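Local structure of putative fructosamine-3-kinase (Thermobifida fusca YX, 3F7W) at residues Gly193-Gly198 with Ala207-Pro212; Leu257-Pro262 with Val279-Ala284. The protein probably phosphorylates fructosamine-type sugar adducts or related small molecules, as a putative fructosamine-3-kinase with a fold related to protein kinases. One frame throughout, in Å; residues are numbered along the deposited sequence.

Interaction 1 of 2, residues Gly193-Gly198 with Ala207-Pro212; sequences GDLWNG and AVVIDP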
ATOM      1  N   GLY A 193       2.944   1.151   0.594  1.00 25.53           N
ATOM      2  CA  GLY A 193       3.122  -0.036  -0.239  1.00 26.43           C
ATOM      3  C   GLY A 193       2.047  -0.314  -1.276  1.00 27.10           C
ATOM      4  O   GLY A 193       2.245  -1.161  -2.139  1.00 27.96           O
ATOM      5  N   ASP A 194       0.907   0.363  -1.180  1.00 26.93           N
ATOM      6  CA  ASP A 194      -0.178   0.264  -2.159  1.00 27.52           C
ATOM      7  C   ASP A 194      -0.944   1.584  -2.274  1.00 24.49           C
ATOM      8  O   ASP A 194      -2.200   1.634  -2.213  1.00 25.46           O
ATOM      9  CB  ASP A 194      -1.118  -0.883  -1.787  1.00 29.66           C
ATOM     10  CG  ASP A 194      -2.023  -1.312  -2.937  1.00 36.50           C
ATOM     11  OD1 ASP A 194      -1.661  -1.141  -4.128  1.00 31.59           O
ATOM     12  OD2 ASP A 194      -3.108  -1.841  -2.627  1.00 31.95           O
ATOM     13  N   LEU A 195      -0.192   2.679  -2.455  1.00 24.51           N
ATOM     14  CA  LEU A 195      -0.755   4.004  -2.345  1.00 25.03           C
ATOM     15  C   LEU A 195      -1.243   4.534  -3.681  1.00 24.28           C
ATOM     16  O   LEU A 195      -0.660   5.453  -4.264  1.00 25.71           O
ATOM     17  CB  LEU A 195       0.257   4.972  -1.703  1.00 23.38           C
ATOM     18  CG  LEU A 195      -0.319   6.279  -1.154  1.00 24.24           C
ATOM     19  CD1 LEU A 195      -1.254   5.972   0.026  1.00 25.18           C
ATOM     20  CD2 LEU A 195       0.831   7.295  -0.790  1.00 25.29           C
ATOM     21  N   TRP A 196      -2.341   3.974  -4.155  1.00 25.89           N
ATOM     22  CA  TRP A 196      -3.067   4.532  -5.318  1.00 26.39           C
ATOM     23  C   TRP A 196      -4.302   5.278  -4.812  1.00 27.90           C
ATOM     24  O   TRP A 196      -4.640   5.200  -3.615  1.00 27.34           O
ATOM     25  CB  TRP A 196      -3.406   3.437  -6.348  1.00 26.71           C
ATOM     26  CG  TRP A 196      -4.432   2.465  -5.858  1.00 26.12           C
ATOM     27  CD1 TRP A 196      -4.248   1.464  -4.975  1.00 27.65           C
ATOM     28  CD2 TRP A 196      -5.813   2.447  -6.222  1.00 30.10           C
ATOM     29  NE1 TRP A 196      -5.442   0.792  -4.765  1.00 29.79           N
ATOM     30  CE2 TRP A 196      -6.416   1.381  -5.527  1.00 28.73           C
ATOM     31  CE3 TRP A 196      -6.590   3.206  -7.101  1.00 27.13           C
ATOM     32  CZ2 TRP A 196      -7.776   1.088  -5.648  1.00 30.05           C
ATOM     33  CZ3 TRP A 196      -7.933   2.911  -7.224  1.00 30.61           C
ATOM     34  CH2 TRP A 196      -8.509   1.854  -6.515  1.00 28.75           C
ATOM     35  N   ASN A 197      -4.971   6.010  -5.710  1.00 25.92           N
ATOM     36  CA  ASN A 197      -5.983   6.997  -5.299  1.00 25.80           C
ATOM     37  C   ASN A 197      -7.142   6.413  -4.464  1.00 26.37           C
ATOM     38  O   ASN A 197      -7.678   7.088  -3.584  1.00 29.46           O
ATOM     39  CB  ASN A 197      -6.543   7.784  -6.508  1.00 23.31           C
ATOM     40  CG  ASN A 197      -7.191   6.879  -7.545  1.00 27.30           C
ATOM     41  OD1 ASN A 197      -8.312   6.388  -7.337  1.00 26.56           O
ATOM     42  ND2 ASN A 197      -6.506   6.648  -8.654  1.00 24.97           N
ATOM     43  N   GLY A 198      -7.465   5.151  -4.706  1.00 26.42           N
ATOM     44  CA  GLY A 198      -8.556   4.479  -4.000  1.00 27.82           C
ATOM     45  C   GLY A 198      -8.210   4.154  -2.555  1.00 27.86           C
ATOM     46  O   GLY A 198      -9.088   3.822  -1.764  1.00 27.02           O
ATOM     47  N   ALA A 207      -5.487  13.922   4.288  1.00 29.06           N
ATOM     48  CA  ALA A 207      -6.110  12.678   3.834  1.00 27.29           C
ATOM     49  C   ALA A 207      -5.721  11.520   4.751  1.00 27.99           C
ATOM     50  O   ALA A 207      -4.741  11.593   5.504  1.00 29.15           O
ATOM     51  CB  ALA A 207      -5.734  12.368   2.393  1.00 26.78           C
ATOM     52  N   VAL A 208      -6.507  10.470   4.676  1.00 26.38           N
ATOM     53  CA  VAL A 208      -6.253   9.224   5.392  1.00 26.48           C
ATOM     54  C   VAL A 208      -5.918   8.116   4.373  1.00 27.86           C
ATOM     55  O   VAL A 208      -6.557   7.996   3.313  1.00 31.46           O
ATOM     56  CB  VAL A 208      -7.476   8.819   6.254  1.00 25.30           C
ATOM     57  CG1 VAL A 208      -7.332   7.414   6.840  1.00 29.80           C
ATOM     58  CG2 VAL A 208      -7.713   9.888   7.354  1.00 29.16           C
ATOM     59  N   VAL A 209      -4.912   7.313   4.713  1.00 26.63           N
ATOM     60  CA  VAL A 209      -4.435   6.238   3.835  1.00 27.15           C
ATOM     61  C   VAL A 209      -4.902   4.916   4.408  1.00 27.70           C
ATOM     62  O   VAL A 209      -4.783   4.672   5.610  1.00 27.55           O
ATOM     63  CB  VAL A 209      -2.886   6.273   3.622  1.00 27.17           C
ATOM     64  CG1 VAL A 209      -2.465   7.626   3.041  1.00 27.61           C
ATOM     65  CG2 VAL A 209      -2.108   5.984   4.921  1.00 26.99           C
ATOM     66  N   ILE A 210      -5.458   4.072   3.546  1.00 27.13           N
ATOM     67  CA  ILE A 210      -6.070   2.806   3.994  1.00 25.43           C
ATOM     68  C   ILE A 210      -5.475   1.628   3.232  1.00 24.86           C
ATOM     69  O   ILE A 210      -4.756   1.807   2.220  1.00 25.64           O
ATOM     70  CB  ILE A 210      -7.607   2.829   3.860  1.00 29.25           C
ATOM     71  CG1 ILE A 210      -8.022   3.075   2.405  1.00 27.56           C
ATOM     72  CG2 ILE A 210      -8.251   3.837   4.833  1.00 28.71           C
ATOM     73  CD1 ILE A 210      -9.487   2.695   2.073  1.00 28.50           C
ATOM     74  N   ASP A 211      -5.739   0.420   3.733  1.00 26.07           N
ATOM     75  CA  ASP A 211      -5.346  -0.793   3.065  1.00 25.62           C
ATOM     76  C   ASP A 211      -3.824  -0.878   2.760  1.00 24.14           C
ATOM     77  O   ASP A 211      -3.419  -1.214   1.653  1.00 24.43           O
ATOM     78  CB  ASP A 211      -6.186  -0.971   1.803  1.00 24.88           C
ATOM     79  CG  ASP A 211      -7.689  -1.023   2.091  1.00 31.54           C
ATOM     80  OD1 ASP A 211      -8.112  -1.400   3.218  1.00 30.31           O
ATOM     81  OD2 ASP A 211      -8.426  -0.674   1.166  1.00 31.53           O
ATOM     82  N   PRO A 212      -2.976  -0.638   3.761  1.00 24.19           N
ATOM     83  CA  PRO A 212      -1.544  -0.653   3.500  1.00 26.46           C
ATOM     84  C   PRO A 212      -0.971  -2.042   3.265  1.00 27.13           C
ATOM     85  O   PRO A 212      -1.512  -3.056   3.747  1.00 27.04           O
ATOM     86  CB  PRO A 212      -0.941  -0.115   4.817  1.00 28.14           C
ATOM     87  CG  PRO A 212      -1.875  -0.602   5.852  1.00 25.75           C
ATOM     88  CD  PRO A 212      -3.248  -0.379   5.192  1.00 27.80           C
TER
HETATM   89  O   HOH W   1      -3.815  -2.908  -0.275  1.00 26.73           O
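The carbonyl oxygen of Asp211 takes a hydrogen bond from a water that lies 2.6 Å from it, and the same water donates to Asp194 OD2 over 2.7 Å. This one molecule joins the two segments where no direct hydrogen bond does; the nearest approach of the aspartates themselves is the loose 4.2 Å from Asp194 CB to Asp211 O. Asp194 holds CG anti to its backbone nitrogen (chi1 -163°), which swings the carboxylate out to meet the water.

Beyond the water the contact turns apolar. Leu195 CD1 meets Val209 CG1 at 3.6 Å, the two side chains approaching at a slant, so that a branched residue at the end of strand 206-209 packs on a leucine that also touches Asp222 and Leu226 of helix 219-229 and Val200 of strand 200-203. Leu195 is the centre of an inverse gamma turn, closed by a weak bond from Trp196 N to Asp194 O. Further along, Ile210 CD1 lies 4.0 Å from Gly198 O. Two glycines suit the loop: at Gly193 a beta carbon would press on the preceding carbonyl oxygen, while Gly198 N lies 3.2 Å above the indole plane of Trp196, offset toward its rim, and the lack of a beta carbon lets the ring come this close.

The imidazole of His192 bonds to Asp194 N and to Ile210 O, tying both segments through one ring. Asp211 OD1 forms a salt bridge with Lys45, reaching across to the N-terminal lobe.

The sequences resemble the catalytic loop and the metal-binding aspartate motif of kinases, which makes Asp194 the likely counterpart of the catalytic aspartate and Asp211 that of the metal-binding one. Their carboxylate oxygens OD2 stand 6.6 Å apart, a separation consistent with acidic groups arranged around a phosphoryl-transfer site.

Interaction 2 of 2, residues Leu257-Pro262 with Val279-Ala284; sequences LHQLHP and VDTARA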
ATOM      1  N   LEU A 257      10.373   3.079 -13.198  1.00 24.97           N
ATOM      2  CA  LEU A 257      11.103   2.025 -12.490  1.00 26.65           C
ATOM      3  C   LEU A 257      10.310   1.578 -11.289  1.00 25.30           C
ATOM      4  O   LEU A 257      10.097   0.383 -11.074  1.00 26.16           O
ATOM      5  CB  LEU A 257      12.487   2.521 -12.053  1.00 27.01           C
ATOM      6  CG  LEU A 257      13.338   1.572 -11.200  1.00 29.96           C
ATOM      7  CD1 LEU A 257      13.704   0.327 -11.968  1.00 30.64           C
ATOM      8  CD2 LEU A 257      14.585   2.312 -10.683  1.00 24.15           C
ATOM      9  N   HIS A 258       9.851   2.560 -10.517  1.00 27.02           N
ATOM     10  CA  HIS A 258       9.099   2.295  -9.288  1.00 26.90           C
ATOM     11  C   HIS A 258       7.667   1.809  -9.479  1.00 26.92           C
ATOM     12  O   HIS A 258       7.041   1.371  -8.509  1.00 27.44           O
ATOM     13  CB  HIS A 258       9.105   3.525  -8.391  1.00 24.10           C
ATOM     14  CG  HIS A 258      10.444   3.806  -7.796  1.00 26.00           C
ATOM     15  ND1 HIS A 258      10.979   3.035  -6.790  1.00 25.30           N
ATOM     16  CD2 HIS A 258      11.370   4.752  -8.080  1.00 27.79           C
ATOM     17  CE1 HIS A 258      12.174   3.492  -6.476  1.00 29.15           C
ATOM     18  NE2 HIS A 258      12.439   4.532  -7.247  1.00 26.60           N
ATOM     19  N   GLN A 259       7.164   1.909 -10.710  1.00 24.74           N
ATOM     20  CA  GLN A 259       5.850   1.430 -11.071  1.00 24.73           C
ATOM     21  C   GLN A 259       5.851  -0.025 -11.543  1.00 25.41           C
ATOM     22  O   GLN A 259       4.789  -0.621 -11.717  1.00 25.69           O
ATOM     23  CB  GLN A 259       5.251   2.335 -12.163  1.00 24.53           C
ATOM     24  CG  GLN A 259       4.914   3.733 -11.642  1.00 22.82           C
ATOM     25  CD  GLN A 259       4.416   4.713 -12.688  1.00 23.56           C
ATOM     26  OE1 GLN A 259       4.681   4.557 -13.882  1.00 24.76           O
ATOM     27  NE2 GLN A 259       3.740   5.771 -12.233  1.00 22.32           N
ATOM     28  N   LEU A 260       7.026  -0.607 -11.730  1.00 25.02           N
ATOM     29  CA  LEU A 260       7.100  -1.975 -12.238  1.00 25.62           C
ATOM     30  C   LEU A 260       6.521  -2.992 -11.258  1.00 24.95           C
ATOM     31  O   LEU A 260       5.785  -3.891 -11.665  1.00 26.37           O
ATOM     32  CB  LEU A 260       8.535  -2.336 -12.640  1.00 25.16           C
ATOM     33  CG  LEU A 260       9.088  -1.528 -13.829  1.00 26.65           C
ATOM     34  CD1 LEU A 260      10.550  -1.921 -14.104  1.00 26.35           C
ATOM     35  CD2 LEU A 260       8.239  -1.677 -15.094  1.00 24.37           C
ATOM     36  N   HIS A 261       6.809  -2.821  -9.968  1.00 26.27           N
ATOM     37  CA  HIS A 261       6.286  -3.746  -8.956  1.00 26.84           C
ATOM     38  C   HIS A 261       4.747  -3.754  -8.972  1.00 23.84           C
ATOM     39  O   HIS A 261       4.154  -4.810  -9.166  1.00 25.01           O
ATOM     40  CB  HIS A 261       6.826  -3.410  -7.550  1.00 27.33           C
ATOM     41  CG  HIS A 261       6.040  -4.040  -6.448  1.00 26.62           C
ATOM     42  ND1 HIS A 261       6.003  -5.413  -6.252  1.00 26.53           N
ATOM     43  CD2 HIS A 261       5.240  -3.495  -5.499  1.00 29.24           C
ATOM     44  CE1 HIS A 261       5.209  -5.677  -5.224  1.00 29.83           C
ATOM     45  NE2 HIS A 261       4.730  -4.534  -4.755  1.00 27.33           N
ATOM     46  N   PRO A 262       4.089  -2.584  -8.756  1.00 27.94           N
ATOM     47  CA  PRO A 262       2.617  -2.615  -8.765  1.00 26.00           C
ATOM     48  C   PRO A 262       2.049  -3.109 -10.055  1.00 26.02           C
ATOM     49  O   PRO A 262       1.025  -3.794 -10.032  1.00 25.87           O
ATOM     50  CB  PRO A 262       2.215  -1.147  -8.530  1.00 26.99           C
ATOM     51  CG  PRO A 262       3.422  -0.353  -8.795  1.00 26.48           C
ATOM     52  CD  PRO A 262       4.582  -1.241  -8.436  1.00 25.83           C
ATOM     53  N   VAL A 279       4.541  -3.341 -20.212  1.00 25.96           N
ATOM     54  CA  VAL A 279       5.557  -3.347 -21.258  1.00 26.73           C
ATOM     55  C   VAL A 279       6.050  -1.935 -21.533  1.00 25.47           C
ATOM     56  O   VAL A 279       7.251  -1.695 -21.590  1.00 23.18           O
ATOM     57  CB  VAL A 279       5.061  -4.007 -22.568  1.00 27.94           C
ATOM     58  CG1 VAL A 279       6.089  -3.808 -23.714  1.00 30.96           C
ATOM     59  CG2 VAL A 279       4.770  -5.490 -22.315  1.00 25.60           C
ATOM     60  N   ASP A 280       5.112  -1.006 -21.677  1.00 25.44           N
ATOM     61  CA  ASP A 280       5.451   0.379 -21.996  1.00 27.47           C
ATOM     62  C   ASP A 280       6.310   0.991 -20.885  1.00 26.02           C
ATOM     63  O   ASP A 280       7.236   1.759 -21.151  1.00 23.59           O
ATOM     64  CB  ASP A 280       4.178   1.202 -22.165  1.00 27.08           C
ATOM     65  CG  ASP A 280       3.399   0.855 -23.440  1.00 37.81           C
ATOM     66  OD1 ASP A 280       3.922   0.119 -24.306  1.00 35.62           O
ATOM     67  OD2 ASP A 280       2.240   1.313 -23.551  1.00 38.82           O
ATOM     68  N   THR A 281       5.968   0.656 -19.636  1.00 26.18           N
ATOM     69  CA  THR A 281       6.666   1.210 -18.456  1.00 26.17           C
ATOM     70  C   THR A 281       8.104   0.645 -18.329  1.00 26.85           C
ATOM     71  O   THR A 281       9.048   1.371 -17.985  1.00 25.85           O
ATOM     72  CB  THR A 281       5.808   0.990 -17.172  1.00 26.46           C
ATOM     73  OG1 THR A 281       4.513   1.578 -17.364  1.00 28.37           O
ATOM     74  CG2 THR A 281       6.450   1.609 -15.925  1.00 24.17           C
ATOM     75  N   ALA A 282       8.253  -0.651 -18.604  1.00 27.34           N
ATOM     76  CA  ALA A 282       9.555  -1.303 -18.660  1.00 25.87           C
ATOM     77  C   ALA A 282      10.423  -0.643 -19.727  1.00 26.03           C
ATOM     78  O   ALA A 282      11.571  -0.292 -19.470  1.00 24.32           O
ATOM     79  CB  ALA A 282       9.392  -2.797 -18.957  1.00 24.83           C
ATOM     80  N   ARG A 283       9.874  -0.463 -20.930  1.00 23.95           N
ATOM     81  CA  ARG A 283      10.603   0.256 -21.977  1.00 27.01           C
ATOM     82  C   ARG A 283      11.041   1.656 -21.546  1.00 27.91           C
ATOM     83  O   ARG A 283      12.175   2.070 -21.804  1.00 27.25           O
ATOM     84  CB  ARG A 283       9.759   0.345 -23.244  1.00 26.49           C
ATOM     85  CG  ARG A 283       9.741  -0.956 -23.976  1.00 31.15           C
ATOM     86  CD  ARG A 283       8.739  -0.982 -25.083  1.00 35.50           C
ATOM     87  NE  ARG A 283       8.955  -2.193 -25.859  1.00 42.77           N
ATOM     88  CZ  ARG A 283       8.028  -2.790 -26.601  1.00 48.20           C
ATOM     89  NH1 ARG A 283       6.797  -2.284 -26.703  1.00 53.41           N
ATOM     90  NH2 ARG A 283       8.340  -3.902 -27.258  1.00 47.03           N
ATOM     91  N   ALA A 284      10.129   2.368 -20.892  1.00 26.08           N
ATOM     92  CA  ALA A 284      10.401   3.711 -20.396  1.00 27.61           C
ATOM     93  C   ALA A 284      11.500   3.722 -19.321  1.00 25.80           C
ATOM     94  O   ALA A 284      12.393   4.573 -19.347  1.00 27.00           O
ATOM     95  CB  ALA A 284       9.105   4.361 -19.872  1.00 25.46           C
TER
HETATM   96  O   HOH W   2       3.439   3.578 -16.141  1.00 32.41           O
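Leu260 lays its CD2 methyl over the backbone of Ala282, 3.7 Å from Ala282 N, and against the methyl of Thr281, 3.8 Å from Thr281 CG2. CG is anti to the carbonyl carbon (chi1 -65°); CD1 takes the extended position (chi2 177°), and the other branch, CD2, turns to the facing helix. Alanine suits the receiving position: Ala282 CB, 4.2 Å from Leu260 CD2, is small enough to let the leucine settle on the main chain.

Thr281 works in both directions. Its methyl, anti to the backbone N, packs beside Leu260 and comes within 4.0 Å of Gln259 OE1, the two side chains crossing at about a right angle. Its hydroxyl turns to a water 2.6 Å from Thr281 OG1, which donates to it and, over 2.8 Å, also to Gln259 OE1. A water-bridged polar pair thus borders the apolar patch. The hydroxyl bonds to Thr277 O one turn back in its own helix, and Gln259 NE2 to Ala224 O, giving Gln259 two polar partners.

The helix segments run roughly antiparallel, with 151° between their directions and axes 8.9 Å apart. Helix 251-270 is kinked here: the N of His261 and of Pro262 lack the helical bond to the turn before. Proline has no N-H to give, and the Tyr145 hydroxyl, bonded to Leu257 O and His261 N, bridges the broken His261 bond. Helix 141-159 flanks Leu260 with Tyr145 and Ile150, helix 165-176 meets Leu260 through Val174 and Ala282 through Leu170, and helix 219-229 receives Gln259, which places the pair in the helical C-terminal lobe.

The centres of interactions 1 and 2 are 20 Å apart and the two do not touch, although their nearest atoms come to about 5 Å. Helix 219-229 lies between them: its Met225 meets Asp194 of interaction 1 and Pro262 of interaction 2. The centre of interaction 1 lies about 6 Å from the centre of the chain, at the probable catalytic cleft. There an unidentified ligand comes to about 4 Å from the side chain of Ile210, and an ethanediol, probably from the crystallisation liquor, to about 5 Å from that of Asp211. Interaction 2, its centre about 17 Å from that of the chain, joins the last two helices within the helical lobe.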